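Local coordinates for uncharacterized protein PA2218 (Pseudomonas aeruginosa, PDB 2HDW), which is of unknown function but adopts the alpha/beta hydrolase fold and is probably a hydrolase, at residues Ala82-Leu87 with Ala107-Ser112; Gln51-Trp56 with His68-Phe73; Lys58-Ser63 with Ser113-Gln118; Ala98-Gly103 with Leu128-Ser133; Gly124-Ala129 with Asp160-Leu165. All coordinates share one frame; numbering follows the deposited sequence.

The chain illustrates how overlapping and nested loop closures build an alpha/beta hydrolase core. Contact 2 closes first, laying the N-terminal loop 51-56 on edge strand 66-74. Contact 3 starts from the same loop before contact 2 has closed, so the two cross, and it ends on helix 112-122. Within the span of contact 3 lies all of contact 1, which brings strand 80-88 to the turn that leads into that helix. Contact 4 crosses both contacts 1 and 3, joining strand 96-102 to strand 126-130. Contact 5 opens where contact 4 ends, shares Leu128 and Ala129 with it, and sets helix 148-164 against the sheet.

Contact 1 of 5, residues Ala82-Leu87 with Ala107-Ser112; sequences AADLYL and AVKEQS
Asp84 and Lys109 meet at about a right angle, the aliphatic part of the lysine passing over one carboxylate oxygen instead of pairing with it by charge. This is a buried polar junction in the alpha/beta hydrolase fold, where strand 80-88 faces the loop between strand 96-102 and helix 112-122. Asp84 OD2 lies 3.2 Å from Lys109 CD, with CG and CE nearly as near, and Lys109 CD also packs on Ala83 CA at 3.8 Å. A water bridges the two segments: it donates to Asp84 OD2 and, at 2.9 Å, to Lys109 O, and it accepts from Tyr86 OH at 2.7 Å, lying in the plane of that ring at its edge. The lysine chain bends at its last torsion (chi4 -55°), which places NZ 4.5 Å from Asp84 OD2, beyond salt-bridge range. NZ turns instead to Glu110 OE2, a salt bridge of 2.7 Å on the syn side of that carboxylate. Asp131 and Glu137 also form salt bridges with NZ, so three acidic groups surround one ammonium and would be expected to stabilise its charge. The Asp84 carboxylate is fixed from its other oxygen, OD1, hydrogen-bonded to His68 NE2 and salt-bridged to Lys58 NZ.

Contact 2 of 5, residues Gln51-Trp56 with His68-Phe73; sequences QLTQEW and HRKVTF
Leu52 and Lys70 carry the apolar part of this contact, their side chains sliding past each other in opposite directions. Leu52 CB rests 3.7 Å from Lys70 CE, and its CD1 branch lies against the lysine CB. Leu52 CD1 also reaches Thr72, two residues on along the strand, CD1 to CG2 3.8 Å. The polar interactions are few. The Lys70 chain bends at chi2 and chi3, and its NZ makes a weak hydrogen bond to Thr53 O, 3.1 Å away, while Thr53 CG2 lies beside the ammonium. The stronger partner of that ammonium is Glu137, whose other carboxylate oxygen takes the backbone N-H of Thr53, so one acid serves both sides. Strand 66-74 is the outermost strand at this end of the mixed sheet of the alpha/beta hydrolase fold, and residues 51-56 run along it in roughly the reverse direction without forming a strand. Locally the loop is shaped by an ST turn, in which Thr53 OG1 accepts from Glu55 N. The aromatic interaction is T-shaped: Trp56 points the edge of its six-membered ring at the face of His68, with planes at 86° and centroids 5.3 Å apart. Trp56 CZ3 sits 3.9 Å above the centre of the imidazole, whose NE2 is engaged by Asp84, while the indole NE1 bonds to Phe60 O.

Contact 3 of 5, residues Lys58-Ser63 with Ser113-Gln118; sequences KTFPLS and SGLYAQ
Phe60 and Leu115 mark one close approach of the two backbones, their CA atoms 6.5 Å apart, and Ser63 and Gln118 mark the other at 7.3 Å; between them an irregular loop passes alongside one turn of helix. The Phe60 ring is pressed onto the helix backbone, CE2 standing 3.1 Å from Leu115 N and CZ 3.2 Å from Gly114 C. Gly114, which has no side chain, lets the ring come this near. Leu115 CA makes a CH-pi contact over one face, 3.8 Å from the centroid, and Lys58 CB lies over the opposite face, offset toward the rim. Gln118, its CG anti to the backbone N (chi1 -174°) and its chain extended beyond, slides past Phe60 with ring and amide planes 76° apart; its CD lies 3.4 Å from Ser63 CB. Ser63 OG bonds to Glu122. The loop thus lies against one side of helix 112-122, which connects strands 96-102 and 126-130 in a beta-alpha-beta unit of the alpha/beta hydrolase fold and packs on Tyr86 and Ile101.

Contact 4 of 5, residues Ala98-Gly103 with Leu128-Ser133; sequences AIVIGG and LAFDPS
Leu128 O receives the N-H of Ile101 in the shorter of the two backbone bonds between these segments, 2.9 Å and nearly straight at 170°. The strands are the two parallel arms of a beta-alpha-beta crossover through helix 112-122, in the central sheet of the alpha/beta hydrolase fold. One step earlier, Leu128 N donates to Ile99 O at 3.2 Å with a more bent angle, so Leu128 is bound through both its N-H and its carbonyl. Side chains alternate: Val100 and Leu128 share one face of the sheet, Ile101 and Ala129 the other. Phe130 has CG between its backbone N and carbonyl carbon (chi1 67°), and its ring swings back toward the neighbouring strand. Val100 CG1 meets the ring at its edge, near its plane, 3.6 Å from CE2, and Gly102, with only hydrogens on CA, leaves room for the far end of the ring. Phe155 and Trp181 meet the same ring edge-to-face. Beyond Ala129 the direct bonding between these two segments stops; a water accepts from Gly103 N and lies within hydrogen-bonding distance of Phe130 O. Ile101 O takes a CA-H...O contact from Ala129 CA at 3.5 Å, and the buried Phe130 N has no hydrogen-bond partner in the model.

Contact 5 of 5, residues Gly124-Ala129 with Asp160-Leu165; sequences GFVTLA and DFISLL
Ile162 reaches from helix 148-164 to Val126 and Leu128 on strand 126-130, packing a helix on one face of the sheet as in the alpha/beta hydrolase fold, where helices flank the central sheet. The axes of helix segment 160-164 and strand segment 126-129 run at 155° to each other, close to antiparallel, and pass 9.6 Å apart at their nearest. Ile162 CB points toward the strand but stays 5.0 Å from Leu128 CB, and the CG2 branch leads away. CG1, anti to the backbone N, approaches Val126 CG1 at 4.4 Å. The tip does most of the work: with chi2 at 158° the chain stays extended, and CD1 settles 3.8 Å from Leu128 CB, 3.9 Å from Val126 O and a little further from Thr127 C. One methyl thus spans three successive strand residues, and it also touches Ala98 on the next strand. Phe161 crosses Leu128 at about a right angle, its CD2 4.0 Å from Leu128 CD2; Phe161 also packs on Val71 and meets the ring of Phe73, which brings edge strand 66-74 into the same apolar layer. Leu165 crosses Val126 at a slant and touches Leu85, its CD1 ending 4.2 Å from Val126 CG1.

Contact 1 of 5, residues Ala82-Leu87 with Ala107-Ser112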
# COMPACT_ATOMS: atom_id res chain seq x y z
N ALA A 82 3.35 -11.75 5.98
CA ALA A 82 2.32 -11.96 6.98
C ALA A 82 1.11 -11.11 6.58
O ALA A 82 1.26 -10.03 6.00
CB ALA A 82 2.82 -11.53 8.36
N ALA A 83 -0.09 -11.60 6.88
CA ALA A 83 -1.29 -10.86 6.52
C ALA A 83 -2.49 -11.21 7.38
O ALA A 83 -2.50 -12.24 8.07
CB ALA A 83 -1.62 -11.11 5.05
N ASP A 84 -3.50 -10.34 7.34
CA ASP A 84 -4.74 -10.55 8.07
C ASP A 84 -5.78 -10.86 7.01
O ASP A 84 -5.92 -10.12 6.03
CB ASP A 84 -5.16 -9.28 8.83
CG ASP A 84 -4.32 -9.04 10.08
OD1 ASP A 84 -4.31 -9.91 10.97
OD2 ASP A 84 -3.68 -7.96 10.17
N LEU A 85 -6.51 -11.95 7.21
CA LEU A 85 -7.55 -12.37 6.29
C LEU A 85 -8.91 -12.18 6.95
O LEU A 85 -9.12 -12.62 8.08
CB LEU A 85 -7.36 -13.85 5.95
CG LEU A 85 -8.41 -14.55 5.09
CD1 LEU A 85 -8.38 -14.00 3.67
CD2 LEU A 85 -8.14 -16.04 5.10
N TYR A 86 -9.83 -11.51 6.25
CA TYR A 86 -11.17 -11.25 6.77
C TYR A 86 -12.21 -11.85 5.83
O TYR A 86 -12.14 -11.65 4.61
CB TYR A 86 -11.42 -9.74 6.87
CG TYR A 86 -10.45 -8.99 7.76
CD1 TYR A 86 -10.76 -8.71 9.09
CD2 TYR A 86 -9.22 -8.57 7.26
CE1 TYR A 86 -9.86 -8.00 9.91
CE2 TYR A 86 -8.32 -7.87 8.06
CZ TYR A 86 -8.64 -7.59 9.38
OH TYR A 86 -7.73 -6.90 10.15
N LEU A 87 -13.18 -12.57 6.39
CA LEU A 87 -14.24 -13.18 5.59
C LEU A 87 -15.61 -12.88 6.19
O LEU A 87 -15.76 -12.75 7.40
CB LEU A 87 -14.08 -14.70 5.52
CG LEU A 87 -12.78 -15.30 4.96
CD1 LEU A 87 -11.66 -15.14 5.98
CD2 LEU A 87 -13.00 -16.78 4.66
N ALA A 107 3.58 1.69 5.95
CA ALA A 107 2.56 1.41 6.96
C ALA A 107 2.40 -0.10 7.05
O ALA A 107 2.84 -0.83 6.16
CB ALA A 107 1.23 2.05 6.56
N VAL A 108 1.77 -0.58 8.12
CA VAL A 108 1.55 -2.01 8.29
C VAL A 108 0.06 -2.32 8.24
O VAL A 108 -0.79 -1.43 8.33
CB VAL A 108 2.13 -2.52 9.63
CG1 VAL A 108 3.64 -2.44 9.59
CG2 VAL A 108 1.57 -1.70 10.80
N LYS A 109 -0.25 -3.61 8.10
CA LYS A 109 -1.62 -4.08 8.00
C LYS A 109 -2.54 -3.69 9.16
O LYS A 109 -3.76 -3.68 8.99
CB LYS A 109 -1.63 -5.61 7.85
CG LYS A 109 -1.06 -6.36 9.05
CD LYS A 109 -0.86 -7.84 8.72
CE LYS A 109 -0.44 -8.65 9.94
NZ LYS A 109 0.79 -8.12 10.60
N GLU A 110 -1.98 -3.38 10.32
CA GLU A 110 -2.82 -3.00 11.46
C GLU A 110 -3.35 -1.58 11.32
O GLU A 110 -4.21 -1.14 12.09
CB GLU A 110 -2.05 -3.15 12.77
CG GLU A 110 -1.67 -4.59 13.13
CD GLU A 110 -0.49 -5.13 12.33
OE1 GLU A 110 0.17 -4.34 11.62
OE2 GLU A 110 -0.22 -6.34 12.42
N GLN A 111 -2.83 -0.85 10.34
CA GLN A 111 -3.26 0.52 10.12
C GLN A 111 -4.34 0.60 9.04
O GLN A 111 -5.24 -0.24 9.00
CB GLN A 111 -2.03 1.39 9.81
CG GLN A 111 -1.07 1.46 11.02
CD GLN A 111 0.30 2.04 10.70
OE1 GLN A 111 0.95 1.65 9.73
NE2 GLN A 111 0.75 2.98 11.53
N SER A 112 -4.26 1.59 8.16
CA SER A 112 -5.28 1.79 7.12
C SER A 112 -5.71 0.60 6.26
O SER A 112 -6.91 0.39 6.05
CB SER A 112 -4.86 2.94 6.20
OG SER A 112 -5.94 3.35 5.39
O HOH W 1 -5.40 -6.09 9.02

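Contact 2 of 5, residues Gln51-Trp56 with His68-Phe73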
# COMPACT_ATOMS: atom_id res chain seq x y z
N GLN A 51 6.57 -15.58 13.53
CA GLN A 51 5.90 -15.43 14.80
C GLN A 51 4.91 -14.27 14.64
O GLN A 51 5.32 -13.12 14.49
CB GLN A 51 6.91 -15.10 15.90
CG GLN A 51 6.32 -15.08 17.30
CD GLN A 51 7.34 -14.65 18.35
OE1 GLN A 51 7.10 -14.80 19.55
NE2 GLN A 51 8.46 -14.11 17.89
N LEU A 52 3.62 -14.58 14.65
CA LEU A 52 2.60 -13.56 14.50
C LEU A 52 1.88 -13.34 15.83
O LEU A 52 1.52 -14.30 16.51
CB LEU A 52 1.60 -13.98 13.44
CG LEU A 52 2.19 -14.38 12.08
CD1 LEU A 52 1.06 -14.76 11.13
CD2 LEU A 52 3.00 -13.22 11.49
N THR A 53 1.70 -12.08 16.22
CA THR A 53 1.03 -11.79 17.48
C THR A 53 -0.45 -12.13 17.39
O THR A 53 -1.08 -11.93 16.36
CB THR A 53 1.14 -10.30 17.87
OG1 THR A 53 0.48 -10.10 19.12
CG2 THR A 53 0.50 -9.41 16.82
N GLN A 54 -1.00 -12.63 18.49
CA GLN A 54 -2.41 -12.97 18.55
C GLN A 54 -3.20 -11.85 19.22
O GLN A 54 -4.42 -11.86 19.24
CB GLN A 54 -2.61 -14.28 19.32
CG GLN A 54 -1.96 -15.49 18.66
CD GLN A 54 -2.30 -15.59 17.18
OE1 GLN A 54 -1.54 -15.15 16.32
NE2 GLN A 54 -3.46 -16.17 16.88
N GLU A 55 -2.48 -10.89 19.77
CA GLU A 55 -3.12 -9.75 20.43
C GLU A 55 -3.79 -8.91 19.35
O GLU A 55 -3.23 -8.74 18.26
CB GLU A 55 -2.08 -8.90 21.15
CG GLU A 55 -1.29 -9.64 22.21
CD GLU A 55 -2.18 -10.19 23.31
OE1 GLU A 55 -2.89 -9.39 23.95
OE2 GLU A 55 -2.16 -11.43 23.53
N TRP A 56 -4.99 -8.41 19.63
CA TRP A 56 -5.65 -7.56 18.66
C TRP A 56 -5.03 -6.18 18.82
O TRP A 56 -5.46 -5.38 19.65
CB TRP A 56 -7.16 -7.49 18.90
CG TRP A 56 -7.85 -6.63 17.87
CD1 TRP A 56 -8.24 -5.33 18.01
CD2 TRP A 56 -8.15 -7.00 16.52
NE1 TRP A 56 -8.76 -4.86 16.82
CE2 TRP A 56 -8.71 -5.86 15.89
CE3 TRP A 56 -7.98 -8.17 15.77
CZ2 TRP A 56 -9.11 -5.87 14.55
CZ3 TRP A 56 -8.38 -8.18 14.43
CH2 TRP A 56 -8.94 -7.04 13.84
N HIS A 68 -11.96 -13.46 11.46
CA HIS A 68 -10.58 -13.08 11.22
C HIS A 68 -9.53 -14.06 11.71
O HIS A 68 -9.71 -14.72 12.74
CB HIS A 68 -10.31 -11.71 11.85
CG HIS A 68 -8.85 -11.40 12.00
ND1 HIS A 68 -8.08 -11.94 13.00
CD2 HIS A 68 -8.01 -10.68 11.22
CE1 HIS A 68 -6.82 -11.56 12.84
NE2 HIS A 68 -6.75 -10.80 11.76
N ARG A 69 -8.43 -14.13 10.97
CA ARG A 69 -7.29 -14.98 11.31
C ARG A 69 -6.08 -14.51 10.51
O ARG A 69 -6.22 -13.90 9.44
CB ARG A 69 -7.60 -16.46 11.03
CG ARG A 69 -7.64 -16.88 9.56
CD ARG A 69 -7.71 -18.40 9.48
NE ARG A 69 -7.23 -18.94 8.20
CZ ARG A 69 -7.97 -19.05 7.10
NH1 ARG A 69 -9.24 -18.67 7.12
NH2 ARG A 69 -7.44 -19.55 5.99
N LYS A 70 -4.88 -14.77 11.03
CA LYS A 70 -3.65 -14.34 10.36
C LYS A 70 -3.11 -15.45 9.47
O LYS A 70 -3.21 -16.63 9.80
CB LYS A 70 -2.60 -13.92 11.39
CG LYS A 70 -3.19 -13.16 12.58
CD LYS A 70 -2.68 -11.73 12.72
CE LYS A 70 -1.24 -11.67 13.17
NZ LYS A 70 -0.90 -10.34 13.76
N VAL A 71 -2.53 -15.08 8.34
CA VAL A 71 -1.98 -16.07 7.42
C VAL A 71 -0.62 -15.61 6.91
O VAL A 71 -0.21 -14.47 7.13
CB VAL A 71 -2.90 -16.30 6.21
CG1 VAL A 71 -4.26 -16.79 6.67
CG2 VAL A 71 -3.04 -15.01 5.39
N THR A 72 0.08 -16.52 6.24
CA THR A 72 1.38 -16.22 5.66
C THR A 72 1.45 -16.87 4.27
O THR A 72 0.69 -17.80 3.97
CB THR A 72 2.53 -16.77 6.52
OG1 THR A 72 2.49 -18.21 6.52
CG2 THR A 72 2.42 -16.27 7.94
N PHE A 73 2.35 -16.36 3.44
CA PHE A 73 2.53 -16.88 2.09
C PHE A 73 3.81 -16.27 1.52
O PHE A 73 4.20 -15.16 1.92
CB PHE A 73 1.32 -16.52 1.22
CG PHE A 73 0.94 -15.07 1.28
CD1 PHE A 73 1.65 -14.12 0.54
CD2 PHE A 73 -0.11 -14.64 2.08
CE1 PHE A 73 1.32 -12.77 0.60
CE2 PHE A 73 -0.45 -13.29 2.16
CZ PHE A 73 0.26 -12.35 1.42

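Contact 3 of 5, residues Lys58-Ser63 with Ser113-Gln118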
# COMPACT_ATOMS: atom_id res chain seq x y z
N LYS A 58 -4.77 -3.92 16.30
CA LYS A 58 -5.16 -3.10 15.15
C LYS A 58 -5.51 -1.69 15.63
O LYS A 58 -5.75 -1.47 16.82
CB LYS A 58 -6.36 -3.72 14.42
CG LYS A 58 -6.01 -4.77 13.35
CD LYS A 58 -5.34 -6.01 13.92
CE LYS A 58 -5.14 -7.09 12.85
NZ LYS A 58 -4.28 -8.22 13.32
N THR A 59 -5.55 -0.75 14.69
CA THR A 59 -5.86 0.64 14.99
C THR A 59 -7.37 0.88 14.93
O THR A 59 -7.83 2.02 14.97
CB THR A 59 -5.18 1.59 14.00
OG1 THR A 59 -5.47 1.17 12.66
CG2 THR A 59 -3.67 1.60 14.22
N PHE A 60 -8.12 -0.21 14.83
CA PHE A 60 -9.58 -0.16 14.76
C PHE A 60 -10.10 -1.41 15.46
O PHE A 60 -9.39 -2.41 15.55
CB PHE A 60 -10.02 -0.14 13.29
CG PHE A 60 -9.44 -1.26 12.48
CD1 PHE A 60 -10.08 -2.49 12.42
CD2 PHE A 60 -8.22 -1.09 11.83
CE1 PHE A 60 -9.50 -3.55 11.73
CE2 PHE A 60 -7.64 -2.15 11.13
CZ PHE A 60 -8.28 -3.38 11.08
N PRO A 61 -11.35 -1.37 15.96
CA PRO A 61 -11.91 -2.53 16.65
C PRO A 61 -12.28 -3.67 15.72
O PRO A 61 -12.63 -3.46 14.56
CB PRO A 61 -13.15 -1.96 17.35
CG PRO A 61 -12.97 -0.46 17.30
CD PRO A 61 -12.30 -0.25 15.97
N LEU A 62 -12.20 -4.89 16.24
CA LEU A 62 -12.55 -6.08 15.48
C LEU A 62 -14.07 -6.07 15.26
O LEU A 62 -14.83 -5.82 16.20
CB LEU A 62 -12.14 -7.34 16.24
CG LEU A 62 -12.56 -8.69 15.66
CD1 LEU A 62 -11.94 -8.89 14.27
CD2 LEU A 62 -12.11 -9.79 16.60
N SER A 63 -14.49 -6.33 14.03
CA SER A 63 -15.91 -6.35 13.70
C SER A 63 -16.57 -7.69 14.00
O SER A 63 -16.04 -8.75 13.66
CB SER A 63 -16.11 -6.02 12.22
OG SER A 63 -17.46 -6.22 11.84
N SER A 113 -4.76 -0.18 5.74
CA SER A 113 -5.14 -1.32 4.90
C SER A 113 -6.05 -2.28 5.65
O SER A 113 -6.99 -2.84 5.09
CB SER A 113 -3.90 -2.05 4.36
OG SER A 113 -3.06 -2.52 5.41
N GLY A 114 -5.75 -2.49 6.93
CA GLY A 114 -6.57 -3.38 7.74
C GLY A 114 -7.98 -2.84 7.89
O GLY A 114 -8.95 -3.59 7.80
N LEU A 115 -8.10 -1.54 8.13
CA LEU A 115 -9.41 -0.91 8.27
C LEU A 115 -10.21 -1.10 6.98
O LEU A 115 -11.40 -1.40 7.01
CB LEU A 115 -9.25 0.59 8.56
CG LEU A 115 -10.55 1.41 8.57
CD1 LEU A 115 -11.44 0.93 9.70
CD2 LEU A 115 -10.21 2.88 8.76
N TYR A 116 -9.54 -0.91 5.84
CA TYR A 116 -10.19 -1.09 4.54
C TYR A 116 -10.63 -2.54 4.36
O TYR A 116 -11.77 -2.80 3.96
CB TYR A 116 -9.24 -0.72 3.40
CG TYR A 116 -9.27 0.73 2.99
CD1 TYR A 116 -8.76 1.74 3.82
CD2 TYR A 116 -9.75 1.10 1.74
CE1 TYR A 116 -8.74 3.08 3.40
CE2 TYR A 116 -9.74 2.42 1.32
CZ TYR A 116 -9.23 3.40 2.14
OH TYR A 116 -9.20 4.70 1.69
N ALA A 117 -9.73 -3.48 4.64
CA ALA A 117 -10.02 -4.90 4.48
C ALA A 117 -11.21 -5.37 5.33
O ALA A 117 -12.07 -6.10 4.84
CB ALA A 117 -8.78 -5.73 4.82
N GLN A 118 -11.24 -4.97 6.59
CA GLN A 118 -12.35 -5.38 7.45
C GLN A 118 -13.66 -4.77 6.98
O GLN A 118 -14.69 -5.44 6.96
CB GLN A 118 -12.10 -4.98 8.90
CG GLN A 118 -13.18 -5.53 9.83
CD GLN A 118 -12.89 -5.29 11.30
OE1 GLN A 118 -12.98 -4.17 11.79
NE2 GLN A 118 -12.56 -6.36 12.01

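Contact 4 of 5, residues Ala98-Gly103 with Leu128-Ser133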
# COMPACT_ATOMS: atom_id res chain seq x y z
N ALA A 98 -13.00 -11.61 -4.13
CA ALA A 98 -11.99 -11.27 -3.13
C ALA A 98 -11.22 -10.00 -3.50
O ALA A 98 -11.13 -9.63 -4.67
CB ALA A 98 -11.01 -12.44 -2.96
N ILE A 99 -10.68 -9.34 -2.48
CA ILE A 99 -9.92 -8.11 -2.67
C ILE A 99 -8.63 -8.11 -1.85
O ILE A 99 -8.65 -8.40 -0.65
CB ILE A 99 -10.74 -6.88 -2.21
CG1 ILE A 99 -12.09 -6.83 -2.92
CG2 ILE A 99 -9.96 -5.60 -2.47
CD1 ILE A 99 -13.01 -5.73 -2.41
N VAL A 100 -7.51 -7.79 -2.50
CA VAL A 100 -6.24 -7.71 -1.79
C VAL A 100 -5.95 -6.24 -1.58
O VAL A 100 -6.00 -5.45 -2.53
CB VAL A 100 -5.08 -8.35 -2.57
CG1 VAL A 100 -3.75 -8.01 -1.88
CG2 VAL A 100 -5.26 -9.86 -2.63
N ILE A 101 -5.65 -5.87 -0.35
CA ILE A 101 -5.40 -4.48 -0.02
C ILE A 101 -4.00 -4.23 0.55
O ILE A 101 -3.57 -4.92 1.47
CB ILE A 101 -6.45 -3.98 0.98
CG1 ILE A 101 -7.84 -4.36 0.46
CG2 ILE A 101 -6.32 -2.48 1.17
CD1 ILE A 101 -8.95 -4.14 1.45
N GLY A 102 -3.32 -3.23 -0.00
CA GLY A 102 -1.99 -2.89 0.46
C GLY A 102 -1.83 -1.38 0.58
O GLY A 102 -2.53 -0.61 -0.10
N GLY A 103 -0.92 -0.95 1.44
CA GLY A 103 -0.67 0.47 1.63
C GLY A 103 -1.15 0.94 2.99
O GLY A 103 -1.89 0.23 3.66
N LEU A 128 -7.91 -9.34 2.35
CA LEU A 128 -6.59 -9.60 2.90
C LEU A 128 -5.74 -8.33 2.95
O LEU A 128 -5.60 -7.63 1.94
CB LEU A 128 -5.91 -10.67 2.03
CG LEU A 128 -4.56 -11.28 2.41
CD1 LEU A 128 -4.68 -12.04 3.72
CD2 LEU A 128 -4.12 -12.22 1.29
N ALA A 129 -5.20 -8.02 4.12
CA ALA A 129 -4.32 -6.86 4.31
C ALA A 129 -2.98 -7.50 4.67
O ALA A 129 -2.89 -8.28 5.61
CB ALA A 129 -4.83 -5.98 5.46
N PHE A 130 -1.93 -7.16 3.93
CA PHE A 130 -0.62 -7.76 4.16
C PHE A 130 0.50 -6.78 4.47
O PHE A 130 0.43 -5.59 4.16
CB PHE A 130 -0.23 -8.56 2.92
CG PHE A 130 0.01 -7.71 1.70
CD1 PHE A 130 1.25 -7.09 1.50
CD2 PHE A 130 -1.00 -7.49 0.78
CE1 PHE A 130 1.47 -6.27 0.39
CE2 PHE A 130 -0.80 -6.67 -0.33
CZ PHE A 130 0.44 -6.06 -0.53
N ASP A 131 1.55 -7.31 5.10
CA ASP A 131 2.73 -6.52 5.40
C ASP A 131 3.72 -6.75 4.27
O ASP A 131 4.08 -7.89 3.95
CB ASP A 131 3.36 -6.95 6.73
CG ASP A 131 2.59 -6.46 7.93
OD1 ASP A 131 1.93 -5.40 7.82
OD2 ASP A 131 2.66 -7.11 9.00
N PRO A 132 4.17 -5.66 3.62
CA PRO A 132 5.13 -5.76 2.52
C PRO A 132 6.42 -6.45 2.96
O PRO A 132 6.74 -6.50 4.15
CB PRO A 132 5.37 -4.30 2.14
CG PRO A 132 4.06 -3.65 2.47
CD PRO A 132 3.71 -4.27 3.79
N SER A 133 7.15 -7.00 1.99
CA SER A 133 8.43 -7.67 2.26
C SER A 133 9.32 -6.81 3.14
O SER A 133 9.35 -5.59 3.00
CB SER A 133 9.16 -7.96 0.94
OG SER A 133 8.61 -9.08 0.26
O HOH W 2 -0.59 -2.97 3.84

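Contact 5 of 5, residues Gly124-Ala129 with Asp160-Leu165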
# COMPACT_ATOMS: atom_id res chain seq x y z
N GLY A 124 -19.31 -7.89 2.12
CA GLY A 124 -19.47 -9.13 1.38
C GLY A 124 -18.28 -9.69 0.62
O GLY A 124 -18.42 -10.67 -0.11
N PHE A 125 -17.10 -9.09 0.79
CA PHE A 125 -15.92 -9.59 0.09
C PHE A 125 -14.97 -10.33 1.04
O PHE A 125 -14.97 -10.08 2.24
CB PHE A 125 -15.15 -8.42 -0.56
CG PHE A 125 -15.96 -7.64 -1.57
CD1 PHE A 125 -15.95 -7.99 -2.91
CD2 PHE A 125 -16.75 -6.56 -1.16
CE1 PHE A 125 -16.71 -7.28 -3.85
CE2 PHE A 125 -17.52 -5.84 -2.09
CZ PHE A 125 -17.50 -6.20 -3.43
N VAL A 126 -14.19 -11.26 0.50
CA VAL A 126 -13.19 -11.95 1.29
C VAL A 126 -12.01 -11.00 1.11
O VAL A 126 -11.70 -10.64 -0.02
CB VAL A 126 -12.82 -13.32 0.69
CG1 VAL A 126 -11.55 -13.83 1.33
CG2 VAL A 126 -13.96 -14.31 0.91
N THR A 127 -11.37 -10.58 2.19
CA THR A 127 -10.27 -9.62 2.06
C THR A 127 -8.98 -9.99 2.77
O THR A 127 -8.96 -10.82 3.69
CB THR A 127 -10.70 -8.23 2.54
OG1 THR A 127 -10.99 -8.28 3.94
CG2 THR A 127 -11.94 -7.76 1.78
N LEU A 128 -7.91 -9.34 2.35
CA LEU A 128 -6.59 -9.60 2.90
C LEU A 128 -5.74 -8.33 2.95
O LEU A 128 -5.60 -7.63 1.94
CB LEU A 128 -5.91 -10.67 2.03
CG LEU A 128 -4.56 -11.28 2.41
CD1 LEU A 128 -4.68 -12.04 3.72
CD2 LEU A 128 -4.12 -12.22 1.29
N ALA A 129 -5.20 -8.02 4.12
CA ALA A 129 -4.32 -6.86 4.31
C ALA A 129 -2.98 -7.50 4.67
O ALA A 129 -2.89 -8.28 5.61
CB ALA A 129 -4.83 -5.98 5.46
N ASP A 160 -1.88 -14.57 -5.10
CA ASP A 160 -1.60 -16.01 -5.17
C ASP A 160 -2.29 -16.74 -4.01
O ASP A 160 -2.91 -17.79 -4.20
CB ASP A 160 -0.09 -16.29 -5.05
CG ASP A 160 0.67 -16.05 -6.34
OD1 ASP A 160 0.05 -15.75 -7.38
OD2 ASP A 160 1.92 -16.16 -6.31
N PHE A 161 -2.17 -16.18 -2.81
CA PHE A 161 -2.75 -16.81 -1.63
C PHE A 161 -4.26 -16.73 -1.56
O PHE A 161 -4.94 -17.75 -1.41
CB PHE A 161 -2.17 -16.20 -0.36
CG PHE A 161 -2.71 -16.81 0.90
CD1 PHE A 161 -2.21 -18.02 1.37
CD2 PHE A 161 -3.76 -16.21 1.59
CE1 PHE A 161 -2.75 -18.62 2.51
CE2 PHE A 161 -4.31 -16.80 2.72
CZ PHE A 161 -3.80 -18.01 3.18
N ILE A 162 -4.80 -15.52 -1.66
CA ILE A 162 -6.24 -15.32 -1.58
C ILE A 162 -6.96 -16.18 -2.63
O ILE A 162 -8.06 -16.66 -2.38
CB ILE A 162 -6.58 -13.81 -1.75
CG1 ILE A 162 -7.94 -13.51 -1.11
CG2 ILE A 162 -6.59 -13.42 -3.22
CD1 ILE A 162 -8.12 -12.05 -0.76
N SER A 163 -6.31 -16.39 -3.77
CA SER A 163 -6.87 -17.18 -4.88
C SER A 163 -7.13 -18.64 -4.58
O SER A 163 -8.08 -19.22 -5.12
CB SER A 163 -5.93 -17.12 -6.09
OG SER A 163 -5.90 -15.83 -6.66
N LEU A 164 -6.28 -19.25 -3.76
CA LEU A 164 -6.43 -20.67 -3.45
C LEU A 164 -7.37 -20.98 -2.29
O LEU A 164 -7.62 -22.15 -2.00
CB LEU A 164 -5.05 -21.28 -3.17
CG LEU A 164 -4.00 -21.07 -4.28
CD1 LEU A 164 -2.80 -21.95 -3.99
CD2 LEU A 164 -4.59 -21.41 -5.65
N LEU A 165 -7.90 -19.94 -1.65
CA LEU A 165 -8.82 -20.14 -0.53
C LEU A 165 -10.09 -20.84 -0.98
O LEU A 165 -10.67 -20.51 -2.01
CB LEU A 165 -9.18 -18.80 0.12
CG LEU A 165 -8.07 -18.09 0.89
CD1 LEU A 165 -8.59 -16.78 1.42
CD2 LEU A 165 -7.59 -18.98 2.04